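Local coordinates for esterase (uncultured bacterium FLS12, PDB 4RGY), which acts as an esterase active at low temperature and alkaline pH, hydrolysing ester bonds with a fold of the alpha/beta-hydrolase clan, at residues 3-8 and 109-114; 10-15 and 100-105; 86-89 and 95-98; 120-125 and 130-135. All coordinates share one frame; numbering follows the deposited sequence.

How the interactions relate
Three of the four contacts share helix 95-110. Interaction 3 packs the preceding loop on its first turn, interaction 2 ties its middle to the end of strand 2-11, and interaction 1 ends the series where the chain leaves the helix. Centres lie 10 Å apart for interactions 2 and 3 and 14 Å for 1 and 2. Interaction 4 follows later in the chain, about 2 Å from the centre of the molecule, where helix 127-138 covers strand 120-125; it touches interaction 3 through W96 against K134 and L135, centres 13 Å apart. Together they run from the outermost strand of the chain's mixed sheet to its middle, beside the probable nucleophile elbow.

Interaction 1: residues 3-8 and 109-114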
# COMPACT_ATOMS: atom_id res chain seq x y z
N ALA A 3 12.12 -8.37 -1.18
CA ALA A 3 11.00 -7.71 -1.84
C ALA A 3 9.81 -7.75 -0.87
O ALA A 3 9.55 -8.78 -0.24
CB ALA A 3 10.67 -8.41 -3.12
N LEU A 4 9.10 -6.63 -0.78
CA LEU A 4 7.95 -6.48 0.11
C LEU A 4 6.65 -6.48 -0.68
O LEU A 4 6.52 -5.77 -1.68
CB LEU A 4 8.08 -5.16 0.89
CG LEU A 4 6.90 -4.75 1.77
CD1 LEU A 4 6.77 -5.67 2.94
CD2 LEU A 4 7.05 -3.31 2.25
N PHE A 5 5.69 -7.28 -0.24
CA PHE A 5 4.41 -7.37 -0.94
C PHE A 5 3.28 -7.08 0.01
O PHE A 5 3.14 -7.74 1.05
CB PHE A 5 4.22 -8.77 -1.54
CG PHE A 5 5.31 -9.17 -2.48
CD1 PHE A 5 6.48 -9.74 -2.00
CD2 PHE A 5 5.18 -8.95 -3.84
CE1 PHE A 5 7.50 -10.08 -2.87
CE2 PHE A 5 6.19 -9.30 -4.71
CZ PHE A 5 7.36 -9.87 -4.23
N GLN A 6 2.46 -6.11 -0.35
CA GLN A 6 1.19 -5.91 0.32
C GLN A 6 0.14 -6.56 -0.57
O GLN A 6 -0.03 -6.19 -1.73
CB GLN A 6 0.92 -4.43 0.54
CG GLN A 6 1.97 -3.74 1.43
CD GLN A 6 1.98 -4.22 2.88
OE1 GLN A 6 1.06 -4.90 3.34
NE2 GLN A 6 3.03 -3.85 3.61
N CYS A 7 -0.54 -7.56 -0.02
CA CYS A 7 -1.39 -8.44 -0.81
C CYS A 7 -2.83 -8.29 -0.38
O CYS A 7 -3.16 -8.56 0.78
CB CYS A 7 -0.98 -9.90 -0.57
SG CYS A 7 0.81 -10.22 -0.60
N ASP A 8 -3.69 -7.89 -1.31
CA ASP A 8 -5.12 -7.79 -1.06
C ASP A 8 -5.81 -8.89 -1.85
O ASP A 8 -5.87 -8.83 -3.09
CB ASP A 8 -5.64 -6.41 -1.45
CG ASP A 8 -4.95 -5.31 -0.69
OD1 ASP A 8 -4.78 -5.47 0.53
OD2 ASP A 8 -4.56 -4.30 -1.31
N SER A 109 0.48 -20.52 -3.27
CA SER A 109 -0.01 -20.38 -4.64
C SER A 109 0.50 -19.08 -5.29
O SER A 109 0.77 -19.04 -6.49
CB SER A 109 -1.54 -20.44 -4.68
OG SER A 109 -2.13 -19.19 -4.36
N PHE A 110 0.67 -18.03 -4.48
CA PHE A 110 1.11 -16.74 -5.00
C PHE A 110 2.63 -16.65 -5.15
O PHE A 110 3.15 -16.04 -6.09
CB PHE A 110 0.70 -15.61 -4.05
CG PHE A 110 -0.78 -15.44 -3.86
CD1 PHE A 110 -1.70 -15.86 -4.82
CD2 PHE A 110 -1.26 -14.83 -2.71
CE1 PHE A 110 -3.07 -15.68 -4.61
CE2 PHE A 110 -2.61 -14.65 -2.49
CZ PHE A 110 -3.52 -15.08 -3.44
N PHE A 111 3.35 -17.21 -4.17
CA PHE A 111 4.78 -16.98 -4.00
C PHE A 111 5.57 -18.28 -4.03
O PHE A 111 5.01 -19.36 -3.78
CB PHE A 111 5.04 -16.22 -2.69
CG PHE A 111 4.44 -14.84 -2.65
CD1 PHE A 111 4.95 -13.82 -3.44
CD2 PHE A 111 3.37 -14.56 -1.81
CE1 PHE A 111 4.40 -12.55 -3.41
CE2 PHE A 111 2.81 -13.28 -1.78
CZ PHE A 111 3.34 -12.28 -2.58
N PRO A 112 6.87 -18.20 -4.32
CA PRO A 112 7.70 -19.40 -4.42
C PRO A 112 8.13 -19.89 -3.03
O PRO A 112 9.30 -19.80 -2.65
CB PRO A 112 8.90 -18.92 -5.25
CG PRO A 112 9.01 -17.48 -4.94
CD PRO A 112 7.59 -16.99 -4.75
N LEU A 113 7.14 -20.39 -2.30
CA LEU A 113 7.33 -20.82 -0.92
C LEU A 113 7.37 -22.34 -0.79
O LEU A 113 6.65 -23.05 -1.49
CB LEU A 113 6.20 -20.27 -0.05
CG LEU A 113 5.94 -18.77 -0.14
CD1 LEU A 113 4.84 -18.40 0.84
CD2 LEU A 113 7.18 -17.95 0.14
N ALA A 114 8.21 -22.81 0.12
CA ALA A 114 8.28 -24.24 0.44
C ALA A 114 6.98 -24.77 1.03
O ALA A 114 6.18 -24.02 1.60
CB ALA A 114 9.43 -24.51 1.40
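F5 and F111 bring their backbones no closer than 10.1 Å between CA atoms, and C7 and F110 are similarly spaced at 9.6 Å, so side chains alone bridge the gap between strand 2-11, outermost in this chain, and the chain leaving helix 95-110. F111 is the first residue after that helix to abandon helical torsions, which marks the contact as packing of a helix exit against a strand of the alpha/beta sheet. It rests on an edge-to-face pair of phenylalanines, the edge of F111 toward the face of F5. The centroids of the F5 and F111 rings lie 4.8 Å apart, with planes inclined at 56°. F111 CE1 stands over the middle of one face of F5, 3.6 Å from F5 CG, and the neighbouring F111 CZ comes 3.8 Å from F5 CB. In both residues CG is anti to the carbonyl carbon (chi1 -58° for F5, -63° for F111).

The strand also pairs in antiparallel fashion with a strand of a second subunit, continuing the sheet across the interface, where F5 makes a further edge-to-face pair with F110 of that subunit. Within the chain, L24 of strand 16-25 packs on F111. The thiol of C7 makes a sulfur-aromatic contact at the ring edge of F111: SG lies 3.8 Å from F111 CZ and equally far from F111 CE2.

Interaction 2: residues 10-15 and 100-105; sequences FSDVLG and SEELPA
The carboxylate of E102 presents its syn side to the turn after strand 2-11: OE1 and OE2 take S11 OG and D12 N respectively through their syn lone pairs. V13 N instead stands off the carboxylate plane and makes weak bonds to both oxygens, while V13 CG2, on the same side as V13 N, comes 3.8 Å from E102 CD. The D12 carboxylate is tilted 38° against that of E102, and its OD1 lies at the edge of the F10 ring. This is a glutamate of helix 95-110 holding an ST motif in the hairpin connection between strands 2-11 and 16-25.

The bond from S11 OG to E102 OE1 is short, 2.5 Å, and D12 N reaches E102 OE2 at 2.8 Å, with a bent N-H...O angle of 130°. An extended chain, CG anti to the backbone N, carries the carboxylate out from the helix to these donors. A leucine in place of E102 would probably leave S11 OG without its acceptor and D12 N without its carboxylate partner, freeing the turn to shift. D12 OD2 and E102 OE2 are like charges 4.1 Å apart. Water 1, hydrogen-bonded to each of these oxygens, probably eases the cost. S11 OG has a second role, defining the ST motif: it accepts from L14 N at 3.0 Å, with an N-H...O angle of 162°.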
# COMPACT_ATOMS: atom_id res chain seq x y z
N PHE A 10 -8.80 -12.51 -1.72
CA PHE A 10 -10.07 -12.98 -1.20
C PHE A 10 -9.93 -14.28 -0.45
O PHE A 10 -9.32 -15.24 -0.96
CB PHE A 10 -11.10 -13.14 -2.32
CG PHE A 10 -12.50 -13.40 -1.82
CD1 PHE A 10 -13.28 -12.34 -1.38
CD2 PHE A 10 -13.01 -14.68 -1.77
CE1 PHE A 10 -14.55 -12.56 -0.90
CE2 PHE A 10 -14.30 -14.91 -1.29
CZ PHE A 10 -15.07 -13.84 -0.87
N SER A 11 -10.49 -14.34 0.76
CA SER A 11 -10.55 -15.58 1.50
C SER A 11 -11.92 -16.23 1.34
O SER A 11 -12.94 -15.68 1.77
CB SER A 11 -10.27 -15.36 2.99
OG SER A 11 -10.61 -16.53 3.72
N ASP A 12 -11.94 -17.40 0.71
CA ASP A 12 -13.15 -18.20 0.57
C ASP A 12 -13.63 -18.73 1.92
O ASP A 12 -14.83 -18.78 2.19
CB ASP A 12 -12.90 -19.35 -0.40
CG ASP A 12 -12.92 -18.91 -1.85
OD1 ASP A 12 -13.96 -18.37 -2.28
OD2 ASP A 12 -11.89 -19.08 -2.55
N VAL A 13 -12.69 -19.09 2.79
CA VAL A 13 -13.06 -19.60 4.11
C VAL A 13 -13.75 -18.53 4.95
O VAL A 13 -14.74 -18.81 5.62
CB VAL A 13 -11.83 -20.15 4.85
CG1 VAL A 13 -12.12 -20.35 6.34
CG2 VAL A 13 -11.38 -21.46 4.20
N LEU A 14 -13.23 -17.30 4.90
CA LEU A 14 -13.80 -16.20 5.68
C LEU A 14 -14.96 -15.54 4.94
O LEU A 14 -15.78 -14.85 5.55
CB LEU A 14 -12.74 -15.15 6.00
CG LEU A 14 -11.52 -15.60 6.81
CD1 LEU A 14 -10.52 -14.46 6.98
CD2 LEU A 14 -11.98 -16.11 8.17
N GLY A 15 -15.02 -15.74 3.63
CA GLY A 15 -15.98 -15.03 2.80
C GLY A 15 -15.66 -13.54 2.85
O GLY A 15 -16.56 -12.70 3.00
N SER A 100 -4.92 -22.19 9.37
CA SER A 100 -4.28 -23.50 9.33
C SER A 100 -4.36 -24.19 7.97
O SER A 100 -3.57 -25.10 7.69
CB SER A 100 -4.87 -24.42 10.41
OG SER A 100 -6.23 -24.74 10.11
N GLU A 101 -5.29 -23.76 7.13
CA GLU A 101 -5.51 -24.42 5.84
C GLU A 101 -5.40 -23.45 4.66
O GLU A 101 -4.51 -23.58 3.81
CB GLU A 101 -6.86 -25.13 5.82
CG GLU A 101 -7.08 -26.15 6.95
CD GLU A 101 -6.27 -27.41 6.77
OE1 GLU A 101 -5.78 -27.65 5.65
OE2 GLU A 101 -6.11 -28.16 7.76
N GLU A 102 -6.32 -22.49 4.59
CA GLU A 102 -6.41 -21.65 3.41
C GLU A 102 -5.25 -20.69 3.23
O GLU A 102 -4.72 -20.52 2.13
CB GLU A 102 -7.72 -20.87 3.39
CG GLU A 102 -7.98 -20.25 2.02
CD GLU A 102 -9.16 -19.31 2.01
OE1 GLU A 102 -9.42 -18.66 3.04
OE2 GLU A 102 -9.81 -19.20 0.95
N LEU A 103 -4.86 -20.03 4.31
CA LEU A 103 -3.83 -19.01 4.22
C LEU A 103 -2.49 -19.55 3.74
O LEU A 103 -1.90 -18.97 2.82
CB LEU A 103 -3.69 -18.27 5.54
CG LEU A 103 -2.81 -17.04 5.59
CD1 LEU A 103 -3.37 -16.37 6.71
CD2 LEU A 103 -1.36 -17.34 5.87
N PRO A 104 -1.98 -20.65 4.33
CA PRO A 104 -0.73 -21.19 3.80
C PRO A 104 -0.87 -21.63 2.34
O PRO A 104 0.06 -21.42 1.55
CB PRO A 104 -0.44 -22.39 4.71
CG PRO A 104 -1.20 -22.10 5.96
CD PRO A 104 -2.43 -21.39 5.53
N ALA A 105 -2.01 -22.20 1.98
CA ALA A 105 -2.23 -22.60 0.59
C ALA A 105 -2.20 -21.39 -0.34
O ALA A 105 -1.59 -21.45 -1.42
CB ALA A 105 -3.55 -23.35 0.43
O HOH W 1 -9.70 -18.08 -1.53

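Interaction 3: residues 86-89 and 95-98; sequences YTDM and YWTF
D88 and T97 meet through a side-chain hydrogen bond in which T97 OG1 donates to D88 OD2 at 2.7 Å, using the syn lone pair of that oxygen. It fastens the loop 86-89 onto the first turn of helix 95-110, within the connection from strand 75-79 into that helix of the alpha/beta-hydrolase fold. The other oxygen, OD1, points at the backbone of that turn and accepts from T97 N at 2.8 Å with a nearly straight angle of 169°, although its exact position is less certain. A carboxylate beside the amides of a helix start would probably be stabilised in its charged form. With CG of D88 anti to the carbonyl carbon (chi1 -78°), the acid turns back to these groups. A weak backbone bond, Y95 N to T87 O at 3.3 Å, adds to the joint.

Beyond this polar centre, M89 SD makes an oblique Met-aromatic contact with Y95, its chain bent at chi3 (69°). Further out, Y95 OH bonds H82 ND1 and Y86 OH bonds H50 O. The Y86 carbonyl accepts from K134 NZ of helix 127-138, and the same Y86 O sits at the rim of the W96 ring, 3.5 Å from W96 CE3.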
# COMPACT_ATOMS: atom_id res chain seq x y z
N TYR A 86 -7.28 -16.80 16.53
CA TYR A 86 -6.90 -17.91 15.64
C TYR A 86 -7.86 -19.09 15.83
O TYR A 86 -7.46 -20.25 15.81
CB TYR A 86 -5.42 -18.30 15.87
CG TYR A 86 -4.53 -17.10 15.61
CD1 TYR A 86 -4.06 -16.83 14.33
CD2 TYR A 86 -4.21 -16.21 16.62
CE1 TYR A 86 -3.28 -15.72 14.07
CE2 TYR A 86 -3.42 -15.09 16.37
CZ TYR A 86 -2.97 -14.85 15.09
OH TYR A 86 -2.22 -13.73 14.80
N THR A 87 -9.14 -18.77 16.00
CA THR A 87 -10.16 -19.75 16.34
C THR A 87 -11.30 -19.75 15.31
O THR A 87 -11.67 -18.69 14.78
CB THR A 87 -10.72 -19.45 17.74
OG1 THR A 87 -9.65 -19.48 18.69
CG2 THR A 87 -11.80 -20.45 18.18
N ASP A 88 -11.85 -20.93 15.01
CA ASP A 88 -13.11 -21.00 14.29
C ASP A 88 -14.18 -20.59 15.28
O ASP A 88 -14.61 -21.37 16.14
CB ASP A 88 -13.36 -22.39 13.72
CG ASP A 88 -12.55 -22.66 12.46
OD1 ASP A 88 -11.99 -21.71 11.88
OD2 ASP A 88 -12.49 -23.83 12.02
N MET A 89 -14.59 -19.33 15.19
CA MET A 89 -15.39 -18.70 16.22
C MET A 89 -16.77 -19.31 16.38
O MET A 89 -17.42 -19.66 15.39
CB MET A 89 -15.50 -17.21 15.93
CG MET A 89 -14.15 -16.49 16.00
SD MET A 89 -14.25 -14.74 15.55
CE MET A 89 -15.16 -14.10 16.95
N TYR A 95 -11.64 -18.46 11.50
CA TYR A 95 -10.25 -18.01 11.45
C TYR A 95 -9.20 -19.11 11.67
O TYR A 95 -8.07 -18.97 11.22
CB TYR A 95 -10.02 -16.86 12.43
CG TYR A 95 -10.70 -15.57 12.02
CD1 TYR A 95 -10.07 -14.67 11.17
CD2 TYR A 95 -11.95 -15.24 12.52
CE1 TYR A 95 -10.69 -13.48 10.81
CE2 TYR A 95 -12.56 -14.06 12.18
CZ TYR A 95 -11.93 -13.19 11.34
OH TYR A 95 -12.56 -12.01 11.01
N TRP A 96 -9.56 -20.19 12.36
CA TRP A 96 -8.65 -21.33 12.49
C TRP A 96 -8.52 -22.09 11.18
O TRP A 96 -7.40 -22.42 10.76
CB TRP A 96 -9.14 -22.29 13.57
CG TRP A 96 -8.41 -23.62 13.55
CD1 TRP A 96 -8.95 -24.83 13.20
CD2 TRP A 96 -7.04 -23.87 13.92
NE1 TRP A 96 -7.99 -25.81 13.32
CE2 TRP A 96 -6.82 -25.26 13.76
CE3 TRP A 96 -5.98 -23.06 14.35
CZ2 TRP A 96 -5.59 -25.86 14.03
CZ3 TRP A 96 -4.76 -23.66 14.62
CH2 TRP A 96 -4.57 -25.05 14.45
N THR A 97 -9.64 -22.35 10.51
CA THR A 97 -9.56 -23.01 9.22
C THR A 97 -8.80 -22.11 8.23
O THR A 97 -8.03 -22.59 7.40
CB THR A 97 -10.95 -23.42 8.71
OG1 THR A 97 -11.49 -24.40 9.61
CG2 THR A 97 -10.88 -24.04 7.31
N PHE A 98 -9.01 -20.81 8.35
CA PHE A 98 -8.27 -19.86 7.53
C PHE A 98 -6.77 -19.96 7.80
O PHE A 98 -5.97 -20.16 6.87
CB PHE A 98 -8.77 -18.43 7.81
CG PHE A 98 -7.94 -17.36 7.17
CD1 PHE A 98 -7.91 -17.22 5.78
CD2 PHE A 98 -7.19 -16.48 7.95
CE1 PHE A 98 -7.15 -16.22 5.18
CE2 PHE A 98 -6.43 -15.48 7.36
CZ PHE A 98 -6.41 -15.35 5.97

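Interaction 4: residues 120-125 and 130-135; sequences TFVAGL and YGALKL
This is apolar strand-to-helix packing in the central beta-alpha-beta unit, formed by strand 120-125, helix 127-138 and strand 145-149, close to the middle of the alpha/beta-hydrolase fold. The local axes come within 6.6 Å and run nearly antiparallel, at 152° between their N-to-C directions, as expected where the chain doubles back from a strand to the helix that covers it. Such closeness rests on small groups: the A132 methyl lies with CB 3.9 Å from both A123 CA and G124 N, and G124 lacks a side chain that would point toward the helix. A123 and A132 have CA atoms 5.3 Å apart. G124 also begins the GxSxG sequence of a probable nucleophile elbow, so the strand end leads into that turn.

V122 carries the rest of the contact. Its CG2, anti to the backbone N, touches both A132 CB and L135 CD1, each at 3.9 Å, in directions about a right angle apart. CG1, in the crowded position between the backbone N and carbonyl carbon (chi1 63°), lies against A132 O at 3.6 Å. A serine at V122 would probably lose part of this apolar grip and bring a hydroxyl into a buried site against A132 and L135. F143 packs on V122 and L135 as well. With no hydrogen bond crossing between the two segments, close hydrocarbon fit is what joins them.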
# COMPACT_ATOMS: atom_id res chain seq x y z
N THR A 120 9.15 -25.14 7.22
CA THR A 120 7.96 -24.38 7.62
C THR A 120 7.99 -24.07 9.11
O THR A 120 8.12 -24.98 9.94
CB THR A 120 6.67 -25.14 7.27
OG1 THR A 120 6.65 -25.43 5.86
CG2 THR A 120 5.45 -24.32 7.63
N PHE A 121 7.86 -22.79 9.46
CA PHE A 121 7.95 -22.37 10.86
C PHE A 121 6.83 -21.39 11.18
O PHE A 121 6.29 -20.74 10.29
CB PHE A 121 9.30 -21.70 11.15
CG PHE A 121 10.45 -22.27 10.37
CD1 PHE A 121 11.06 -23.45 10.76
CD2 PHE A 121 10.92 -21.63 9.23
CE1 PHE A 121 12.11 -23.98 10.04
CE2 PHE A 121 11.97 -22.15 8.50
CZ PHE A 121 12.57 -23.33 8.91
N VAL A 122 6.47 -21.31 12.46
CA VAL A 122 5.46 -20.34 12.88
C VAL A 122 5.86 -19.69 14.20
O VAL A 122 6.44 -20.35 15.08
CB VAL A 122 4.04 -20.97 12.95
CG1 VAL A 122 3.98 -22.08 14.01
CG2 VAL A 122 2.98 -19.91 13.22
N ALA A 123 5.58 -18.40 14.34
CA ALA A 123 5.88 -17.65 15.56
C ALA A 123 4.87 -16.52 15.71
O ALA A 123 4.31 -16.04 14.72
CB ALA A 123 7.29 -17.09 15.54
N GLY A 124 4.63 -16.08 16.94
CA GLY A 124 3.71 -14.97 17.13
C GLY A 124 3.83 -14.40 18.52
O GLY A 124 4.33 -15.07 19.43
N LEU A 125 3.36 -13.16 18.69
CA LEU A 125 3.29 -12.54 20.00
C LEU A 125 1.85 -12.54 20.51
O LEU A 125 0.91 -12.55 19.70
CB LEU A 125 3.91 -11.14 20.01
CG LEU A 125 3.22 -9.91 19.39
CD1 LEU A 125 2.71 -10.16 17.97
CD2 LEU A 125 2.11 -9.34 20.29
N TYR A 130 -0.18 -17.82 21.20
CA TYR A 130 -1.19 -18.86 21.37
C TYR A 130 -1.47 -19.54 20.01
O TYR A 130 -1.48 -20.76 19.88
CB TYR A 130 -2.48 -18.25 21.93
CG TYR A 130 -3.66 -19.19 21.85
CD1 TYR A 130 -3.87 -20.15 22.83
CD2 TYR A 130 -4.56 -19.14 20.79
CE1 TYR A 130 -4.92 -21.04 22.76
CE2 TYR A 130 -5.62 -20.02 20.70
CZ TYR A 130 -5.80 -20.97 21.69
OH TYR A 130 -6.85 -21.84 21.60
N GLY A 131 -1.66 -18.72 18.98
CA GLY A 131 -1.92 -19.27 17.66
C GLY A 131 -0.78 -20.12 17.12
O GLY A 131 -1.03 -21.16 16.51
N ALA A 132 0.46 -19.68 17.33
CA ALA A 132 1.62 -20.43 16.86
C ALA A 132 1.74 -21.79 17.55
O ALA A 132 1.97 -22.80 16.89
CB ALA A 132 2.89 -19.62 17.08
N LEU A 133 1.58 -21.81 18.87
CA LEU A 133 1.68 -23.07 19.59
C LEU A 133 0.49 -23.98 19.30
O LEU A 133 0.63 -25.20 19.25
CB LEU A 133 1.85 -22.85 21.09
CG LEU A 133 3.15 -22.15 21.51
CD1 LEU A 133 3.24 -22.10 23.01
CD2 LEU A 133 4.36 -22.87 20.92
N LYS A 134 -0.69 -23.40 19.07
CA LYS A 134 -1.84 -24.18 18.64
C LYS A 134 -1.56 -24.87 17.29
O LYS A 134 -1.82 -26.06 17.12
CB LYS A 134 -3.09 -23.31 18.57
CG LYS A 134 -4.36 -24.07 18.23
CD LYS A 134 -5.54 -23.12 18.10
CE LYS A 134 -6.79 -23.81 17.58
NZ LYS A 134 -7.89 -22.83 17.27
N LEU A 135 -1.03 -24.11 16.34
CA LEU A 135 -0.64 -24.68 15.05
C LEU A 135 0.40 -25.78 15.21
O LEU A 135 0.25 -26.86 14.64
CB LEU A 135 -0.11 -23.58 14.12
CG LEU A 135 -1.22 -22.73 13.49
CD1 LEU A 135 -0.61 -21.45 12.93
CD2 LEU A 135 -1.96 -23.48 12.39